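Local structure of NUDIX hydrolase (Nitrosomonas europaea, 2B0V) at residues Ile15-Glu26 with Ile106-Ile117. The protein probably hydrolyses phosphate bonds of nucleoside di- and triphosphates and of thiamine diphosphate, as a magnesium-dependent Nudix enzyme of the NudJ subfamily. Residues are numbered along the deposited sequence; the frame is centred on the assembly and turned at random.
Sequences IEQDDKYLLVEE and IVRAAWFSIDEI
With chi1 of -65°, W111 sets its CG anti to the carbonyl carbon and lays its indole across L22, its partner in the strand pairing. L22 CB sits 3.8 Å from the centroid of the six-membered ring of W111, 7° off the ring normal, a CH-pi contact over one face; with CG anti to the backbone N (chi1 -172°), L22 carries CD1 over the same indole to NE1 and CE2. The CH2/CZ3 end of the six-membered ring is approached by I15 CG2, which touches W111 CH2 at 3.8 Å, and by CB and OE1 of Q17, so the indole spans both arms of the hairpin closed by the type I' turn Q17-K20. V93 of strand 82-96 also touches W111 and L22. On the other face of the sheet, F112 CD2 packs on L23 CB at 3.8 Å, while L23 CD1 reaches I117 CG1 at 3.6 Å, tying the first helical turn to the strand. That helix, 114-119, starts with a capping box: E116 N donates to S113 OG, and S113 N to E116 OE1 at 3.0 Å. Further along, in the modelled conformer of R108, one of two, E25 OE1 accepts from NH1 of R108 at 2.8 Å in a salt bridge; the bond is bent, and OE1 alone meets NH1. The backbones pair antiparallel from Y21 with F112 to E25 with R108. There E25 O takes a short bond from V107 N (2.7 Å) and a weak one from R108 N, the signature of a classic beta bulge, within the mixed sheet of the Nudix fold.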
ATOM      1  N   ILE A  15      -6.011   3.876  -2.196  1.00 15.29           N
ATOM      2  CA  ILE A  15      -6.301   4.937  -3.171  1.00 16.68           C
ATOM      3  C   ILE A  15      -7.641   4.604  -3.819  1.00 17.06           C
ATOM      4  O   ILE A  15      -7.722   3.679  -4.612  1.00 15.28           O
ATOM      5  CB  ILE A  15      -5.194   5.003  -4.251  1.00 16.10           C
ATOM      6  CG1 ILE A  15      -3.840   5.351  -3.602  1.00 17.61           C
ATOM      7  CG2 ILE A  15      -5.556   6.085  -5.312  1.00 18.09           C
ATOM      8  CD1 ILE A  15      -2.633   4.845  -4.414  1.00 18.22           C
ATOM      9  N   GLU A  16      -8.676   5.362  -3.465  1.00 18.73           N
ATOM     10  CA  GLU A  16     -10.082   5.099  -3.871  1.00 20.18           C
ATOM     11  C   GLU A  16     -10.567   6.282  -4.671  1.00 21.99           C
ATOM     12  O   GLU A  16     -10.430   7.425  -4.236  1.00 21.86           O
ATOM     13  CB  GLU A  16     -10.973   4.941  -2.623  1.00 20.52           C
ATOM     14  CG  GLU A  16     -12.441   4.559  -2.899  1.00 22.98           C
ATOM     15  CD  GLU A  16     -13.373   5.752  -2.738  1.00 27.25           C
ATOM     16  OE1 GLU A  16     -13.258   6.455  -1.696  1.00 28.19           O
ATOM     17  OE2 GLU A  16     -14.201   5.997  -3.668  1.00 27.70           O
ATOM     18  N   GLN A  17     -11.121   6.007  -5.838  1.00 23.79           N
ATOM     19  CA  GLN A  17     -11.649   7.032  -6.716  1.00 27.48           C
ATOM     20  C   GLN A  17     -12.909   6.436  -7.310  1.00 27.66           C
ATOM     21  O   GLN A  17     -12.863   5.379  -7.956  1.00 27.59           O
ATOM     22  CB  GLN A  17     -10.604   7.377  -7.784  1.00 27.59           C
ATOM     23  CG  GLN A  17     -10.887   8.604  -8.633  1.00 32.81           C
ATOM     24  CD  GLN A  17      -9.718   8.944  -9.579  1.00 37.92           C
ATOM     25  OE1 GLN A  17      -8.531   8.786  -9.234  1.00 39.63           O
ATOM     26  NE2 GLN A  17     -10.056   9.448 -10.762  1.00 40.64           N
ATOM     27  N   ASP A  18     -14.048   7.076  -7.020  1.00 28.71           N
ATOM     28  CA  ASP A  18     -15.359   6.602  -7.475  1.00 29.56           C
ATOM     29  C   ASP A  18     -15.623   5.097  -7.196  1.00 28.96           C
ATOM     30  O   ASP A  18     -16.061   4.354  -8.094  1.00 29.58           O
ATOM     31  CB  ASP A  18     -15.578   6.912  -8.973  1.00 30.11           C
ATOM     32  CG  ASP A  18     -15.322   8.393  -9.343  1.00 33.08           C
ATOM     33  OD1 ASP A  18     -15.574   9.329  -8.532  1.00 34.31           O
ATOM     34  OD2 ASP A  18     -14.876   8.624 -10.489  1.00 37.00           O
ATOM     35  N   ASP A  19     -15.358   4.669  -5.956  1.00 27.98           N
ATOM     36  CA  ASP A  19     -15.661   3.300  -5.485  1.00 27.25           C
ATOM     37  C   ASP A  19     -14.779   2.217  -6.130  1.00 25.95           C
ATOM     38  O   ASP A  19     -15.068   1.035  -6.014  1.00 27.04           O
ATOM     39  CB  ASP A  19     -17.168   2.966  -5.619  1.00 27.46           C
ATOM     40  CG  ASP A  19     -18.052   4.065  -5.051  1.00 29.95           C
ATOM     41  OD1 ASP A  19     -17.933   4.360  -3.847  1.00 31.66           O
ATOM     42  OD2 ASP A  19     -18.834   4.656  -5.815  1.00 31.96           O
ATOM     43  N   LYS A  20     -13.683   2.632  -6.766  1.00 23.03           N
ATOM     44  CA  LYS A  20     -12.637   1.698  -7.204  1.00 21.36           C
ATOM     45  C   LYS A  20     -11.304   1.995  -6.536  1.00 19.77           C
ATOM     46  O   LYS A  20     -11.028   3.153  -6.162  1.00 19.58           O
ATOM     47  CB  LYS A  20     -12.463   1.769  -8.709  1.00 21.54           C
ATOM     48  CG  LYS A  20     -13.745   1.457  -9.470  1.00 22.78           C
ATOM     49  CD  LYS A  20     -13.436   1.212 -10.896  1.00 24.52           C
ATOM     50  CE  LYS A  20     -14.701   0.969 -11.726  1.00 25.20           C
ATOM     51  NZ  LYS A  20     -15.547   2.196 -11.651  1.00 25.83           N
ATOM     52  N   TYR A  21     -10.486   0.959  -6.377  1.00 17.15           N
ATOM     53  CA  TYR A  21      -9.206   1.095  -5.673  1.00 16.23           C
ATOM     54  C   TYR A  21      -8.047   0.775  -6.599  1.00 16.22           C
ATOM     55  O   TYR A  21      -8.091  -0.215  -7.315  1.00 15.14           O
ATOM     56  CB  TYR A  21      -9.146   0.149  -4.476  1.00 16.04           C
ATOM     57  CG  TYR A  21     -10.188   0.444  -3.428  1.00 16.51           C
ATOM     58  CD1 TYR A  21      -9.884   1.266  -2.350  1.00 16.85           C
ATOM     59  CD2 TYR A  21     -11.472  -0.099  -3.518  1.00 17.46           C
ATOM     60  CE1 TYR A  21     -10.843   1.551  -1.366  1.00 18.11           C
ATOM     61  CE2 TYR A  21     -12.443   0.171  -2.542  1.00 19.85           C
ATOM     62  CZ  TYR A  21     -12.124   0.996  -1.477  1.00 20.15           C
ATOM     63  OH  TYR A  21     -13.083   1.261  -0.521  1.00 21.58           O
ATOM     64  N   LEU A  22      -6.992   1.609  -6.556  1.00 15.29           N
ATOM     65  CA  LEU A  22      -5.781   1.333  -7.312  1.00 14.42           C
ATOM     66  C   LEU A  22      -4.931   0.287  -6.578  1.00 14.63           C
ATOM     67  O   LEU A  22      -4.382   0.568  -5.486  1.00 13.11           O
ATOM     68  CB  LEU A  22      -4.938   2.622  -7.488  1.00 15.50           C
ATOM     69  CG  LEU A  22      -3.725   2.523  -8.415  1.00 14.33           C
ATOM     70  CD1 LEU A  22      -4.080   2.068  -9.843  1.00 14.03           C
ATOM     71  CD2 LEU A  22      -2.995   3.901  -8.398  1.00 17.43           C
ATOM     72  N   LEU A  23      -4.793  -0.891  -7.205  1.00 13.96           N
ATOM     73  CA  LEU A  23      -4.073  -2.016  -6.633  1.00 12.92           C
ATOM     74  C   LEU A  23      -3.060  -2.495  -7.612  1.00 13.58           C
ATOM     75  O   LEU A  23      -3.122  -2.156  -8.812  1.00 16.31           O
ATOM     76  CB  LEU A  23      -5.033  -3.171  -6.307  1.00 14.03           C
ATOM     77  CG  LEU A  23      -6.149  -2.890  -5.281  1.00 12.73           C
ATOM     78  CD1 LEU A  23      -7.124  -4.112  -5.137  1.00 13.50           C
ATOM     79  CD2 LEU A  23      -5.589  -2.423  -3.891  1.00 15.28           C
ATOM     80  N   VAL A  24      -2.164  -3.339  -7.140  1.00 15.09           N
ATOM     81  CA  VAL A  24      -1.194  -3.932  -8.048  1.00 15.68           C
ATOM     82  C   VAL A  24      -1.354  -5.439  -8.077  1.00 15.89           C
ATOM     83  O   VAL A  24      -1.670  -6.043  -7.054  1.00 15.28           O
ATOM     84  CB  VAL A  24       0.276  -3.558  -7.697  1.00 16.34           C
ATOM     85  CG1 VAL A  24       0.518  -2.052  -7.873  1.00 18.67           C
ATOM     86  CG2 VAL A  24       0.642  -4.028  -6.297  1.00 15.99           C
ATOM     87  N   GLU A  25      -1.165  -6.035  -9.261  1.00 16.91           N
ATOM     88  CA  GLU A  25      -0.914  -7.469  -9.360  1.00 16.53           C
ATOM     89  C   GLU A  25       0.595  -7.632  -9.429  1.00 15.80           C
ATOM     90  O   GLU A  25       1.270  -6.982 -10.228  1.00 16.74           O
ATOM     91  CB  GLU A  25      -1.608  -8.061 -10.593  1.00 17.10           C
ATOM     92  CG  GLU A  25      -3.116  -7.909 -10.451  1.00 19.97           C
ATOM     93  CD  GLU A  25      -3.914  -8.447 -11.629  1.00 26.79           C
ATOM     94  OE1 GLU A  25      -3.386  -8.472 -12.769  1.00 31.01           O
ATOM     95  OE2 GLU A  25      -5.063  -8.865 -11.378  1.00 31.37           O
ATOM     96  N   GLU A  26       1.125  -8.465  -8.542  1.00 16.49           N
ATOM     97  CA  GLU A  26       2.571  -8.556  -8.346  1.00 16.61           C
ATOM     98  C   GLU A  26       2.978 -10.010  -8.122  1.00 17.32           C
ATOM     99  O   GLU A  26       2.159 -10.852  -7.742  1.00 18.12           O
ATOM    100  CB  GLU A  26       3.001  -7.701  -7.142  1.00 17.67           C
ATOM    101  CG  GLU A  26       2.410  -8.209  -5.806  1.00 20.51           C
ATOM    102  CD  GLU A  26       2.630  -7.217  -4.676  1.00 26.01           C
ATOM    103  OE1 GLU A  26       2.952  -6.030  -4.977  1.00 28.48           O
ATOM    104  OE2 GLU A  26       2.464  -7.637  -3.506  1.00 24.45           O
ATOM    105  N   ILE A 106       6.120  -6.142 -10.504  1.00 17.50           N
ATOM    106  CA  ILE A 106       4.782  -5.601 -10.741  1.00 17.08           C
ATOM    107  C   ILE A 106       4.312  -6.065 -12.124  1.00 16.71           C
ATOM    108  O   ILE A 106       4.944  -5.772 -13.151  1.00 17.82           O
ATOM    109  CB  ILE A 106       4.713  -4.032 -10.630  1.00 17.02           C
ATOM    110  CG1 ILE A 106       5.153  -3.514  -9.244  1.00 18.34           C
ATOM    111  CG2 ILE A 106       3.317  -3.517 -10.932  1.00 16.72           C
ATOM    112  CD1 ILE A 106       4.305  -4.072  -8.104  1.00 20.20           C
ATOM    113  N   VAL A 107       3.213  -6.808 -12.151  1.00 14.98           N
ATOM    114  CA  VAL A 107       2.614  -7.219 -13.437  1.00 16.44           C
ATOM    115  C   VAL A 107       1.821  -6.067 -14.057  1.00 17.45           C
ATOM    116  O   VAL A 107       2.034  -5.693 -15.237  1.00 17.70           O
ATOM    117  CB  VAL A 107       1.724  -8.461 -13.255  1.00 15.74           C
ATOM    118  CG1 VAL A 107       1.053  -8.802 -14.610  1.00 16.04           C
ATOM    119  CG2 VAL A 107       2.545  -9.663 -12.694  1.00 18.60           C
ATOM    120  N   ARG A 108       0.950  -5.471 -13.258  1.00 17.75           N
ATOM    121  CA  ARG A 108       0.214  -4.285 -13.689  0.50 18.29           C
ATOM    122  C   ARG A 108      -0.447  -3.612 -12.492  1.00 17.60           C
ATOM    123  O   ARG A 108      -0.629  -4.213 -11.423  1.00 18.03           O
ATOM    124  CB  ARG A 108      -0.797  -4.601 -14.803  0.50 19.40           C
ATOM    125  CG  ARG A 108      -1.864  -5.584 -14.443  0.50 20.16           C
ATOM    126  CD  ARG A 108      -2.714  -5.986 -15.674  0.50 22.24           C
ATOM    127  NE  ARG A 108      -2.003  -6.902 -16.562  0.50 24.80           N
ATOM    128  CZ  ARG A 108      -1.939  -8.224 -16.421  0.50 24.42           C
ATOM    129  NH1 ARG A 108      -2.553  -8.847 -15.415  0.50 26.08           N
ATOM    130  NH2 ARG A 108      -1.242  -8.939 -17.304  0.50 24.46           N
ATOM    131  N   ALA A 109      -0.722  -2.322 -12.644  1.00 16.88           N
ATOM    132  CA  ALA A 109      -1.472  -1.595 -11.615  1.00 16.41           C
ATOM    133  C   ALA A 109      -2.788  -1.246 -12.275  1.00 16.70           C
ATOM    134  O   ALA A 109      -2.778  -0.778 -13.430  1.00 17.56           O
ATOM    135  CB  ALA A 109      -0.710  -0.324 -11.192  1.00 16.54           C
ATOM    136  N   ALA A 110      -3.906  -1.477 -11.592  1.00 15.66           N
ATOM    137  CA  ALA A 110      -5.204  -1.224 -12.187  1.00 16.01           C
ATOM    138  C   ALA A 110      -6.234  -0.870 -11.131  1.00 15.34           C
ATOM    139  O   ALA A 110      -5.949  -0.999  -9.923  1.00 14.43           O
ATOM    140  CB  ALA A 110      -5.669  -2.480 -12.988  1.00 15.78           C
ATOM    141  N   TRP A 111      -7.420  -0.451 -11.581  1.00 14.27           N
ATOM    142  CA  TRP A 111      -8.484  -0.045 -10.644  1.00 14.60           C
ATOM    143  C   TRP A 111      -9.496  -1.154 -10.474  1.00 14.67           C
ATOM    144  O   TRP A 111     -10.021  -1.653 -11.493  1.00 15.00           O
ATOM    145  CB  TRP A 111      -9.198   1.197 -11.164  1.00 15.46           C
ATOM    146  CG  TRP A 111      -8.268   2.409 -11.198  1.00 17.94           C
ATOM    147  CD1 TRP A 111      -7.432   2.791 -12.223  1.00 18.49           C
ATOM    148  CD2 TRP A 111      -8.109   3.382 -10.167  1.00 17.24           C
ATOM    149  NE1 TRP A 111      -6.758   3.944 -11.882  1.00 19.08           N
ATOM    150  CE2 TRP A 111      -7.164   4.335 -10.628  1.00 16.54           C
ATOM    151  CE3 TRP A 111      -8.673   3.543  -8.890  1.00 17.26           C
ATOM    152  CZ2 TRP A 111      -6.737   5.423  -9.814  1.00 15.56           C
ATOM    153  CZ3 TRP A 111      -8.274   4.631  -8.114  1.00 17.27           C
ATOM    154  CH2 TRP A 111      -7.335   5.558  -8.600  1.00 16.08           C
ATOM    155  N   PHE A 112      -9.774  -1.532  -9.215  1.00 14.48           N
ATOM    156  CA  PHE A 112     -10.701  -2.647  -8.963  1.00 15.22           C
ATOM    157  C   PHE A 112     -11.869  -2.213  -8.074  1.00 15.85           C
ATOM    158  O   PHE A 112     -11.669  -1.526  -7.076  1.00 16.17           O
ATOM    159  CB  PHE A 112      -9.970  -3.789  -8.235  1.00 16.44           C
ATOM    160  CG  PHE A 112      -8.862  -4.406  -9.002  1.00 15.96           C
ATOM    161  CD1 PHE A 112      -9.062  -5.639  -9.660  1.00 15.76           C
ATOM    162  CD2 PHE A 112      -7.579  -3.798  -9.048  1.00 15.52           C
ATOM    163  CE1 PHE A 112      -7.987  -6.238 -10.332  1.00 15.86           C
ATOM    164  CE2 PHE A 112      -6.529  -4.400  -9.717  1.00 17.14           C
ATOM    165  CZ  PHE A 112      -6.733  -5.610 -10.377  1.00 17.67           C
ATOM    166  N   SER A 113     -13.067  -2.687  -8.391  1.00 16.26           N
ATOM    167  CA  SER A 113     -14.241  -2.457  -7.541  1.00 17.89           C
ATOM    168  C   SER A 113     -14.212  -3.393  -6.326  1.00 17.64           C
ATOM    169  O   SER A 113     -13.522  -4.418  -6.336  1.00 16.74           O
ATOM    170  CB  SER A 113     -15.506  -2.765  -8.350  1.00 18.50           C
ATOM    171  OG  SER A 113     -15.542  -4.158  -8.647  1.00 21.52           O
ATOM    172  N   ILE A 114     -14.994  -3.078  -5.290  1.00 18.15           N
ATOM    173  CA  ILE A 114     -15.015  -3.947  -4.114  1.00 18.59           C
ATOM    174  C   ILE A 114     -15.410  -5.390  -4.493  1.00 18.14           C
ATOM    175  O   ILE A 114     -14.855  -6.357  -3.949  1.00 17.32           O
ATOM    176  CB  ILE A 114     -15.927  -3.386  -2.994  1.00 19.62           C
ATOM    177  CG1 ILE A 114     -15.674  -4.143  -1.693  1.00 21.85           C
ATOM    178  CG2 ILE A 114     -17.411  -3.418  -3.391  1.00 20.86           C
ATOM    179  CD1 ILE A 114     -14.272  -4.026  -1.215  1.00 23.52           C
ATOM    180  N   ASP A 115     -16.367  -5.544  -5.414  1.00 18.22           N
ATOM    181  CA  ASP A 115     -16.797  -6.895  -5.795  1.00 18.88           C
ATOM    182  C   ASP A 115     -15.631  -7.698  -6.366  1.00 18.26           C
ATOM    183  O   ASP A 115     -15.458  -8.876  -6.029  1.00 19.05           O
ATOM    184  CB  ASP A 115     -17.975  -6.864  -6.778  1.00 19.70           C
ATOM    185  CG  ASP A 115     -19.288  -6.589  -6.074  1.00 23.95           C
ATOM    186  OD1 ASP A 115     -19.253  -6.182  -4.885  1.00 29.52           O
ATOM    187  OD2 ASP A 115     -20.356  -6.781  -6.686  1.00 27.70           O
ATOM    188  N   GLU A 116     -14.840  -7.049  -7.222  1.00 15.75           N
ATOM    189  CA  GLU A 116     -13.715  -7.712  -7.867  1.00 16.77           C
ATOM    190  C   GLU A 116     -12.651  -8.085  -6.841  1.00 16.07           C
ATOM    191  O   GLU A 116     -12.053  -9.180  -6.891  1.00 16.59           O
ATOM    192  CB  GLU A 116     -13.109  -6.811  -8.955  1.00 16.68           C
ATOM    193  CG  GLU A 116     -14.066  -6.579 -10.177  1.00 19.77           C
ATOM    194  CD  GLU A 116     -13.693  -5.386 -11.140  1.00 25.20           C
ATOM    195  OE1 GLU A 116     -12.970  -4.401 -10.818  1.00 21.23           O
ATOM    196  OE2 GLU A 116     -14.165  -5.420 -12.304  1.00 28.73           O
ATOM    197  N   ILE A 117     -12.397  -7.156  -5.918  1.00 15.26           N
ATOM    198  CA  ILE A 117     -11.399  -7.406  -4.876  1.00 14.73           C
ATOM    199  C   ILE A 117     -11.838  -8.591  -4.015  1.00 14.73           C
ATOM    200  O   ILE A 117     -11.060  -9.529  -3.766  1.00 15.22           O
ATOM    201  CB  ILE A 117     -11.192  -6.133  -4.013  1.00 14.90           C
ATOM    202  CG1 ILE A 117     -10.590  -5.016  -4.877  1.00 15.31           C
ATOM    203  CG2 ILE A 117     -10.249  -6.392  -2.838  1.00 15.57           C
ATOM    204  CD1 ILE A 117     -10.719  -3.610  -4.232  1.00 17.63           C
TER
HETATM  205  O   HOH W   1     -16.486  -0.783  -5.058  1.00 32.77           O